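Long-range contacts in succinate dehydrogenase subunit A (Mycolicibacterium smegmatis, PDB 7D6V), which forms the FAD-carrying flavoprotein subunit of a mycobacterial succinate dehydrogenase, where it probably oxidises succinate to fumarate and passes the electrons to the iron-sulfur subunit: residues Gly211-Asn221 against Gly384-Gly392; Ile246-Val254 against Ile262-Gly270. All coordinates share one frame; numbering follows the deposited sequence.

Interaction 1 of 2, residues Gly211-Asn221 against Gly384-Gly392. With FAD (flavin-adenine dinucleotide), chain D.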
loop_
_atom_site.group_PDB
_atom_site.type_symbol
_atom_site.label_atom_id
_atom_site.label_comp_id
_atom_site.label_asym_id
_atom_site.label_seq_id
_atom_site.Cartn_x
_atom_site.Cartn_y
_atom_site.Cartn_z
ATOM N N GLY A 211 13.592 7.206 11.605
ATOM C CA GLY A 211 14.808 7.817 11.133
ATOM C C GLY A 211 14.783 9.332 11.146
ATOM O O GLY A 211 13.936 9.968 11.787
ATOM N N ILE A 212 15.738 9.923 10.424
ATOM C CA ILE A 212 16.019 11.355 10.484
ATOM C C ILE A 212 16.089 11.967 9.089
ATOM O O ILE A 212 16.728 13.004 8.890
ATOM C CB ILE A 212 17.334 11.615 11.240
ATOM C CG1 ILE A 212 18.510 10.986 10.489
ATOM C CG2 ILE A 212 17.265 11.063 12.650
ATOM C CD1 ILE A 212 19.810 11.723 10.659
ATOM N N GLY A 213 15.421 11.347 8.116
ATOM C CA GLY A 213 15.683 11.669 6.724
ATOM C C GLY A 213 15.146 13.002 6.245
ATOM O O GLY A 213 15.543 13.459 5.170
ATOM N N LYS A 214 14.261 13.642 7.007
ATOM C CA LYS A 214 13.709 14.923 6.578
ATOM C C LYS A 214 14.654 16.090 6.813
ATOM O O LYS A 214 14.306 17.224 6.471
ATOM C CB LYS A 214 12.374 15.197 7.271
ATOM C CG LYS A 214 11.252 14.298 6.807
ATOM C CD LYS A 214 11.314 14.078 5.304
ATOM C CE LYS A 214 10.336 14.968 4.564
ATOM N NZ LYS A 214 10.115 14.499 3.170
ATOM N N SER A 215 15.828 15.852 7.390
ATOM C CA SER A 215 16.830 16.897 7.522
ATOM C C SER A 215 17.627 17.109 6.244
ATOM O O SER A 215 18.426 18.048 6.181
ATOM C CB SER A 215 17.787 16.569 8.668
ATOM O OG SER A 215 17.081 16.325 9.868
ATOM N N PHE A 216 17.432 16.269 5.233
ATOM C CA PHE A 216 18.207 16.305 4.005
ATOM C C PHE A 216 17.301 16.649 2.831
ATOM O O PHE A 216 16.131 16.262 2.796
ATOM C CB PHE A 216 18.904 14.965 3.755
ATOM C CG PHE A 216 20.059 14.711 4.673
ATOM C CD1 PHE A 216 19.847 14.244 5.957
ATOM C CD2 PHE A 216 21.354 14.943 4.258
ATOM C CE1 PHE A 216 20.901 14.016 6.807
ATOM C CE2 PHE A 216 22.414 14.716 5.105
ATOM C CZ PHE A 216 22.188 14.253 6.380
ATOM N N LYS A 217 17.860 17.386 1.870
ATOM C CA LYS A 217 17.069 17.847 0.735
ATOM C C LYS A 217 16.589 16.682 -0.120
ATOM O O LYS A 217 15.427 16.651 -0.540
ATOM C CB LYS A 217 17.882 18.830 -0.105
ATOM C CG LYS A 217 17.094 19.493 -1.210
ATOM C CD LYS A 217 17.947 20.493 -1.960
ATOM C CE LYS A 217 17.170 21.141 -3.086
ATOM N NZ LYS A 217 17.947 22.236 -3.724
ATOM N N VAL A 218 17.462 15.718 -0.388
ATOM C CA VAL A 218 17.124 14.544 -1.183
ATOM C C VAL A 218 17.119 13.340 -0.254
ATOM O O VAL A 218 18.144 13.014 0.355
ATOM C CB VAL A 218 18.104 14.341 -2.348
ATOM C CG1 VAL A 218 17.556 13.319 -3.324
ATOM C CG2 VAL A 218 18.367 15.658 -3.047
ATOM N N SER A 219 15.970 12.682 -0.150
ATOM C CA SER A 219 15.814 11.565 0.767
ATOM C C SER A 219 14.622 10.731 0.332
ATOM O O SER A 219 13.698 11.233 -0.310
ATOM C CB SER A 219 15.629 12.051 2.207
ATOM O OG SER A 219 15.648 10.968 3.115
ATOM N N SER A 220 14.656 9.453 0.697
ATOM C CA SER A 220 13.571 8.524 0.417
ATOM C C SER A 220 12.613 8.374 1.589
ATOM O O SER A 220 11.730 7.514 1.547
ATOM C CB SER A 220 14.138 7.158 0.034
ATOM O OG SER A 220 14.905 6.614 1.090
ATOM N N ASN A 221 12.756 9.196 2.621
ATOM C CA ASN A 221 12.064 8.978 3.880
ATOM C C ASN A 221 10.740 9.735 3.927
ATOM O O ASN A 221 10.497 10.672 3.165
ATOM C CB ASN A 221 12.956 9.385 5.050
ATOM C CG ASN A 221 14.185 8.501 5.179
ATOM O OD1 ASN A 221 15.060 8.750 6.000
ATOM N ND2 ASN A 221 14.250 7.456 4.365
ATOM N N GLY A 384 20.949 11.434 -8.439
ATOM C CA GLY A 384 21.885 12.067 -7.538
ATOM C C GLY A 384 21.846 11.437 -6.157
ATOM O O GLY A 384 21.009 10.578 -5.870
ATOM N N PRO A 385 22.760 11.849 -5.276
ATOM C CA PRO A 385 22.835 11.231 -3.944
ATOM C C PRO A 385 21.570 11.453 -3.124
ATOM O O PRO A 385 21.011 12.552 -3.091
ATOM C CB PRO A 385 24.043 11.923 -3.303
ATOM C CG PRO A 385 24.843 12.432 -4.447
ATOM C CD PRO A 385 23.853 12.806 -5.501
ATOM N N THR A 386 21.135 10.397 -2.437
ATOM C CA THR A 386 19.907 10.425 -1.652
ATOM C C THR A 386 20.126 9.763 -0.299
ATOM O O THR A 386 20.733 8.693 -0.215
ATOM C CB THR A 386 18.755 9.747 -2.415
ATOM O OG1 THR A 386 17.540 9.853 -1.664
ATOM C CG2 THR A 386 19.055 8.285 -2.705
ATOM N N CYS A 387 19.650 10.414 0.761
ATOM C CA CYS A 387 19.721 9.860 2.107
ATOM C C CYS A 387 18.662 8.779 2.284
ATOM O O CYS A 387 17.489 8.997 1.969
ATOM C CB CYS A 387 19.527 10.970 3.140
ATOM S SG CYS A 387 19.580 10.438 4.860
ATOM N N HIS A 388 19.068 7.611 2.780
ATOM C CA HIS A 388 18.165 6.475 2.896
ATOM C C HIS A 388 17.963 6.008 4.328
ATOM O O HIS A 388 16.819 5.893 4.781
ATOM C CB HIS A 388 18.692 5.313 2.040
ATOM C CG HIS A 388 17.756 4.151 1.954
ATOM N ND1 HIS A 388 16.459 4.273 1.506
ATOM C CD2 HIS A 388 17.927 2.844 2.259
ATOM C CE1 HIS A 388 15.872 3.091 1.539
ATOM N NE2 HIS A 388 16.741 2.207 1.993
ATOM N N TYR A 389 19.041 5.738 5.058
ATOM C CA TYR A 389 18.960 5.084 6.354
ATOM C C TYR A 389 20.017 5.671 7.274
ATOM O O TYR A 389 21.076 6.108 6.822
ATOM C CB TYR A 389 19.161 3.568 6.211
ATOM C CG TYR A 389 18.901 2.757 7.460
ATOM C CD1 TYR A 389 19.927 2.453 8.342
ATOM C CD2 TYR A 389 17.636 2.267 7.736
ATOM C CE1 TYR A 389 19.694 1.702 9.472
ATOM C CE2 TYR A 389 17.395 1.519 8.864
ATOM C CZ TYR A 389 18.426 1.240 9.729
ATOM O OH TYR A 389 18.187 0.490 10.855
ATOM N N VAL A 390 19.724 5.681 8.570
ATOM C CA VAL A 390 20.678 6.115 9.582
ATOM C C VAL A 390 21.007 4.918 10.464
ATOM O O VAL A 390 20.112 4.305 11.058
ATOM C CB VAL A 390 20.151 7.311 10.400
ATOM C CG1 VAL A 390 18.823 6.997 11.080
ATOM C CG2 VAL A 390 21.187 7.752 11.417
ATOM N N MET A 391 22.289 4.563 10.519
ATOM C CA MET A 391 22.741 3.438 11.324
ATOM C C MET A 391 22.966 3.809 12.780
ATOM O O MET A 391 23.135 2.913 13.612
ATOM C CB MET A 391 24.025 2.857 10.731
ATOM C CG MET A 391 23.801 1.999 9.502
ATOM S SD MET A 391 23.523 2.989 8.025
ATOM C CE MET A 391 25.184 3.160 7.400
ATOM N N GLY A 392 22.976 5.099 13.106
ATOM C CA GLY A 392 23.095 5.536 14.478
ATOM C C GLY A 392 21.751 5.626 15.171
ATOM O O GLY A 392 20.694 5.403 14.585
HETATM P PA FAD D . 8.697 3.219 11.243
HETATM O O1A FAD D . 7.701 2.122 11.168
HETATM O O2A FAD D . 9.292 3.746 9.995
HETATM O O5B FAD D . 7.976 4.455 11.953
HETATM C C5B FAD D . 8.142 4.785 13.319
HETATM C C4B FAD D . 6.804 5.181 13.920
HETATM O O4B FAD D . 6.990 6.149 14.947
HETATM C C3B FAD D . 5.846 5.814 12.941
HETATM O O3B FAD D . 4.566 5.248 13.181
HETATM C C2B FAD D . 5.801 7.266 13.337
HETATM O O2B FAD D . 4.550 7.877 13.047
HETATM C C1B FAD D . 6.027 7.183 14.817
HETATM N N9A FAD D . 6.548 8.451 15.350
HETATM C C8A FAD D . 7.658 9.079 14.966
HETATM N N7A FAD D . 7.833 10.212 15.669
HETATM C C5A FAD D . 6.810 10.319 16.522
HETATM C C6A FAD D . 6.373 11.271 17.554
HETATM N N6A FAD D . 7.082 12.376 17.831
HETATM N N1A FAD D . 5.240 11.002 18.213
HETATM C C2A FAD D . 4.515 9.908 17.967
HETATM N N3A FAD D . 4.851 9.007 17.047
HETATM C C4A FAD D . 5.967 9.154 16.308
HETATM N N1 FAD D . 14.773 -2.134 5.026
HETATM C C2 FAD D . 14.931 -3.400 4.593
HETATM O O2 FAD D . 15.416 -4.231 5.366
HETATM N N3 FAD D . 14.590 -3.804 3.368
HETATM C C4 FAD D . 14.068 -2.972 2.477
HETATM O O4 FAD D . 13.759 -3.369 1.347
HETATM C C4X FAD D . 13.861 -1.565 2.858
HETATM N N5 FAD D . 13.335 -0.673 2.006
HETATM C C5X FAD D . 13.155 0.601 2.388
HETATM C C6 FAD D . 12.609 1.509 1.496
HETATM C C7 FAD D . 12.423 2.824 1.878
HETATM C C7M FAD D . 11.835 3.817 0.921
HETATM C C8 FAD D . 12.806 3.257 3.237
HETATM C C8M FAD D . 12.604 4.684 3.653
HETATM C C9 FAD D . 13.348 2.356 4.134
HETATM C C9A FAD D . 13.536 1.043 3.751
HETATM N N10 FAD D . 14.086 0.130 4.654
HETATM C C10 FAD D . 14.255 -1.189 4.226
HETATM C "C1'" FAD D . 14.456 0.534 6.006
HETATM C "C2'" FAD D . 13.402 0.038 6.988
HETATM O "O2'" FAD D . 12.107 0.112 6.397
HETATM C "C3'" FAD D . 13.353 0.871 8.256
HETATM O "O3'" FAD D . 14.582 0.709 8.951
HETATM C "C4'" FAD D . 12.220 0.409 9.158
HETATM O "O4'" FAD D . 10.979 0.570 8.487
HETATM C "C5'" FAD D . 12.157 1.189 10.456
HETATM O "O5'" FAD D . 10.953 0.822 11.113
HETATM P P FAD D . 10.532 1.404 12.536
HETATM O O1P FAD D . 9.458 0.522 13.066
HETATM O O2P FAD D . 11.746 1.622 13.365
HETATM O O3P FAD D . 9.916 2.855 12.219
#
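Residues 218-220 run parallel to strand 384-390, and Ser219 meets Cys387 in a single backbone bridge, closed by Cys387 N to Val218 O at 3.0 Å and by Ser220 N to Cys387 O at 3.1 Å. Ser219 OG also reaches Cys387 O, from above the carbonyl plane, at 2.9 Å, so two donors grip this buried acceptor. Next along the loop, Ser220 OG lies between its own backbone N and carbonyl carbon (chi1 61°), a setting that brings it to the edge of the imidazole, 2.8 Å from His388 ND1. That hydrogen bond fixes the rotation of a ring whose CE1 sits 3.5 Å from FAD C7, edge-on over the benzenoid end of the flavin. Asn221 completes the series: its ND2 donates to His388 O at 3.0 Å, with the acceptor in the amide plane, and also packs against the flavin methyl C8M. Tyr389 turns an edge to the ribityl O3' of FAD. Away from the flavin the contact becomes apolar. Cys387 SG lies over one face of the Phe216 ring, 4.4 Å from its centroid, a sulfur-aromatic contact, while the side chains of Ile212 and Val390 cross at about a right angle, CG1 of Ile212 resting on CB of Val390. These contacts hold the loop and strand together along one wall of the FAD pocket. On its other edge strand 384-390 pairs with strand 246-253, where His388 and Tyr389 both face Gln247 in a classic beta bulge. Helix 532-556 packs on Ile212 and Ser215, and helix 481-495 closes over Phe216 and Val218.

Interaction 2 of 2, residues Ile246-Val254 against Ile262-Gly270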
loop_
_atom_site.group_PDB
_atom_site.type_symbol
_atom_site.label_atom_id
_atom_site.label_comp_id
_atom_site.label_asym_id
_atom_site.label_seq_id
_atom_site.Cartn_x
_atom_site.Cartn_y
_atom_site.Cartn_z
ATOM N N ILE A 246 25.425 7.312 8.045
ATOM C CA ILE A 246 24.163 7.452 7.334
ATOM C C ILE A 246 24.324 6.796 5.975
ATOM O O ILE A 246 25.324 7.023 5.286
ATOM C CB ILE A 246 23.755 8.929 7.189
ATOM C CG1 ILE A 246 23.395 9.515 8.551
ATOM C CG2 ILE A 246 22.597 9.074 6.222
ATOM C CD1 ILE A 246 23.134 10.991 8.523
ATOM N N GLN A 247 23.354 5.973 5.597
ATOM C CA GLN A 247 23.378 5.344 4.287
ATOM C C GLN A 247 22.910 6.337 3.235
ATOM O O GLN A 247 21.830 6.925 3.355
ATOM C CB GLN A 247 22.511 4.091 4.274
ATOM C CG GLN A 247 22.762 3.202 3.076
ATOM C CD GLN A 247 22.449 1.754 3.353
ATOM O OE1 GLN A 247 23.203 1.062 4.032
ATOM N NE2 GLN A 247 21.320 1.290 2.839
ATOM N N PHE A 248 23.740 6.546 2.222
ATOM C CA PHE A 248 23.386 7.339 1.058
ATOM C C PHE A 248 23.442 6.446 -0.168
ATOM O O PHE A 248 24.431 5.739 -0.378
ATOM C CB PHE A 248 24.337 8.516 0.865
ATOM C CG PHE A 248 24.265 9.556 1.940
ATOM C CD1 PHE A 248 25.175 9.555 2.980
ATOM C CD2 PHE A 248 23.319 10.560 1.889
ATOM C CE1 PHE A 248 25.124 10.516 3.962
ATOM C CE2 PHE A 248 23.264 11.526 2.869
ATOM C CZ PHE A 248 24.167 11.505 3.905
ATOM N N HIS A 249 22.404 6.473 -0.951
ATOM C CA HIS A 249 22.516 5.852 -2.262
ATOM C C HIS A 249 22.977 6.890 -3.277
ATOM O O HIS A 249 22.348 7.947 -3.401
ATOM C CB HIS A 249 21.192 5.248 -2.696
ATOM C CG HIS A 249 21.315 4.313 -3.856
ATOM N ND1 HIS A 249 22.099 3.180 -3.818
ATOM C CD2 HIS A 249 20.759 4.345 -5.089
ATOM C CE1 HIS A 249 22.020 2.555 -4.978
ATOM N NE2 HIS A 249 21.212 3.241 -5.767
ATOM N N PRO A 250 24.068 6.633 -4.003
ATOM C CA PRO A 250 24.625 7.669 -4.888
ATOM C C PRO A 250 23.717 8.056 -6.040
ATOM O O PRO A 250 23.924 9.122 -6.631
ATOM C CB PRO A 250 25.925 7.033 -5.403
ATOM C CG PRO A 250 26.185 5.861 -4.503
ATOM C CD PRO A 250 24.848 5.387 -4.054
ATOM N N THR A 251 22.726 7.237 -6.382
ATOM C CA THR A 251 21.955 7.400 -7.614
ATOM C C THR A 251 20.467 7.370 -7.266
ATOM O O THR A 251 19.850 6.305 -7.197
ATOM C CB THR A 251 22.339 6.311 -8.623
ATOM O OG1 THR A 251 23.705 6.487 -9.020
ATOM C CG2 THR A 251 21.468 6.373 -9.857
ATOM N N GLY A 252 19.899 8.548 -7.027
ATOM C CA GLY A 252 18.471 8.685 -6.817
ATOM C C GLY A 252 17.912 9.882 -7.555
ATOM O O GLY A 252 18.576 10.917 -7.644
ATOM N N MET A 253 16.696 9.759 -8.082
ATOM C CA MET A 253 16.099 10.835 -8.863
ATOM C C MET A 253 15.937 12.088 -8.011
ATOM O O MET A 253 15.502 12.017 -6.861
ATOM C CB MET A 253 14.743 10.388 -9.404
ATOM C CG MET A 253 14.814 9.223 -10.373
ATOM S SD MET A 253 15.350 9.715 -12.018
ATOM C CE MET A 253 14.065 10.879 -12.464
ATOM N N VAL A 254 16.301 13.248 -8.570
ATOM C CA VAL A 254 16.307 14.496 -7.820
ATOM C C VAL A 254 15.339 15.529 -8.387
ATOM O O VAL A 254 14.644 16.206 -7.622
ATOM C CB VAL A 254 17.735 15.088 -7.695
ATOM C CG1 VAL A 254 18.695 14.056 -7.136
ATOM C CG2 VAL A 254 18.252 15.639 -9.016
ATOM N N ILE A 262 13.368 8.263 -5.002
ATOM C CA ILE A 262 13.350 6.881 -5.456
ATOM C C ILE A 262 14.764 6.454 -5.814
ATOM O O ILE A 262 15.469 7.136 -6.568
ATOM C CB ILE A 262 12.389 6.724 -6.643
ATOM C CG1 ILE A 262 11.054 7.405 -6.333
ATOM C CG2 ILE A 262 12.187 5.258 -6.978
ATOM C CD1 ILE A 262 10.197 6.653 -5.344
ATOM N N LEU A 263 15.188 5.320 -5.266
ATOM C CA LEU A 263 16.538 4.828 -5.490
ATOM C C LEU A 263 16.619 4.102 -6.824
ATOM O O LEU A 263 15.715 3.348 -7.193
ATOM C CB LEU A 263 16.960 3.889 -4.359
ATOM C CG LEU A 263 17.603 4.480 -3.100
ATOM C CD1 LEU A 263 16.693 5.488 -2.423
ATOM C CD2 LEU A 263 17.989 3.376 -2.128
ATOM N N VAL A 264 17.707 4.337 -7.550
ATOM C CA VAL A 264 17.984 3.653 -8.807
ATOM C C VAL A 264 19.120 2.672 -8.555
ATOM O O VAL A 264 20.216 3.070 -8.142
ATOM C CB VAL A 264 18.339 4.640 -9.928
ATOM C CG1 VAL A 264 18.457 3.916 -11.252
ATOM C CG2 VAL A 264 17.300 5.744 -10.014
ATOM N N THR A 265 18.858 1.391 -8.802
ATOM C CA THR A 265 19.836 0.350 -8.532
ATOM C C THR A 265 20.990 0.414 -9.530
ATOM O O THR A 265 20.886 0.994 -10.613
ATOM C CB THR A 265 19.181 -1.030 -8.586
ATOM O OG1 THR A 265 18.662 -1.263 -9.901
ATOM C CG2 THR A 265 18.046 -1.119 -7.580
ATOM N N GLU A 266 22.111 -0.198 -9.143
ATOM C CA GLU A 266 23.264 -0.297 -10.030
ATOM C C GLU A 266 23.034 -1.263 -11.183
ATOM O O GLU A 266 23.862 -1.318 -12.099
ATOM C CB GLU A 266 24.502 -0.715 -9.233
ATOM C CG GLU A 266 24.459 -2.142 -8.713
ATOM C CD GLU A 266 23.723 -2.270 -7.390
ATOM O OE1 GLU A 266 22.991 -1.329 -7.013
ATOM O OE2 GLU A 266 23.876 -3.316 -6.726
ATOM N N GLY A 267 21.940 -2.026 -11.160
ATOM C CA GLY A 267 21.596 -2.844 -12.309
ATOM C C GLY A 267 21.346 -2.023 -13.557
ATOM O O GLY A 267 21.602 -2.486 -14.671
ATOM N N VAL A 268 20.836 -0.801 -13.390
ATOM C CA VAL A 268 20.694 0.109 -14.522
ATOM C C VAL A 268 22.062 0.464 -15.089
ATOM O O VAL A 268 22.229 0.617 -16.304
ATOM C CB VAL A 268 19.908 1.364 -14.102
ATOM C CG1 VAL A 268 19.678 2.272 -15.297
ATOM C CG2 VAL A 268 18.591 0.965 -13.463
ATOM N N ARG A 269 23.062 0.599 -14.218
ATOM C CA ARG A 269 24.434 0.789 -14.667
ATOM C C ARG A 269 25.079 -0.505 -15.136
ATOM O O ARG A 269 26.184 -0.463 -15.687
ATOM C CB ARG A 269 25.274 1.423 -13.560
ATOM C CG ARG A 269 25.028 2.907 -13.398
ATOM C CD ARG A 269 25.794 3.474 -12.229
ATOM N NE ARG A 269 25.132 3.193 -10.962
ATOM C CZ ARG A 269 25.766 2.800 -9.865
ATOM N NH1 ARG A 269 25.089 2.566 -8.751
ATOM N NH2 ARG A 269 27.080 2.644 -9.883
ATOM N N GLY A 270 24.415 -1.643 -14.948
ATOM C CA GLY A 270 24.822 -2.879 -15.592
ATOM C C GLY A 270 24.502 -2.845 -17.075
ATOM O O GLY A 270 24.470 -3.873 -17.757
#
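His249 and Val264 make the central polar link: His249 NE2 donates to Val264 O at 2.6 Å. The oxygen lies in the imidazole plane, yet the nitrogen approaches from well above the plane of the carbonyl. CG of His249 is anti to the backbone N (chi1 -166°), which lays the ring against residues 262-270 and sets CB 3.7 Å from Leu263 CG. Thr251 grips Val264 from another direction. Its carbonyl O accepts from Val264 N at 2.9 Å, and its methyl CG2 packs 3.6 Å from Val264 CB. Val264 is thus held through both its N and its O, and Met253 CG rests on its CG2 branch. A second backbone bond, Met253 N to Ile262 O at 3.3 Å, joins that of Val264 N with Thr251 O to frame Gly252 and Leu263 as a non-hydrogen-bonded antiparallel pair. The Arg269 side chain, bent at its third torsion, runs alongside Thr251, the two side chains pointing opposite ways; NE stays 4.1 Å from Thr251 OG1, in packing contact without a hydrogen bond. A type I turn from Thr265 to Val268 brings Arg269 back toward Thr251. Further out, Thr386 of strand 383-395 packs on both His249 and Leu263, and Val325 of helix 322-334 on Arg269. The side chain of Leu263 lies about 6 Å from the nearest FAD atom. The His-Pro-Thr-Gly sequence facing a Thr-Glu-Gly-x-Arg-Gly sequence beside the flavin is consistent with the dicarboxylate site of the succinate dehydrogenase and fumarate reductase flavoproteins.

From the N terminus, residues 211-221 come first, in the loop after strand 204-206. Helix 230-236 and strand 240-241 lead on to 246-254, and a seven-residue connection brings the chain back as 262-270, closing the small loop of interaction 2. Helices 322-334, 354-360 and 362-372 follow before 384-392 returns to the first loop and closes interaction 1, so interaction 2 is nested inside it. Interaction 1 ties that first loop to strand 383-395, and interaction 2 the loop after strand 246-253 to that strand, in the same sheet. Their centres are about 13 Å apart, joined by antiparallel strand pairing with probable hydrogen bonds Gly384 O to Gly252 N and Tyr389 O to Gln247 N.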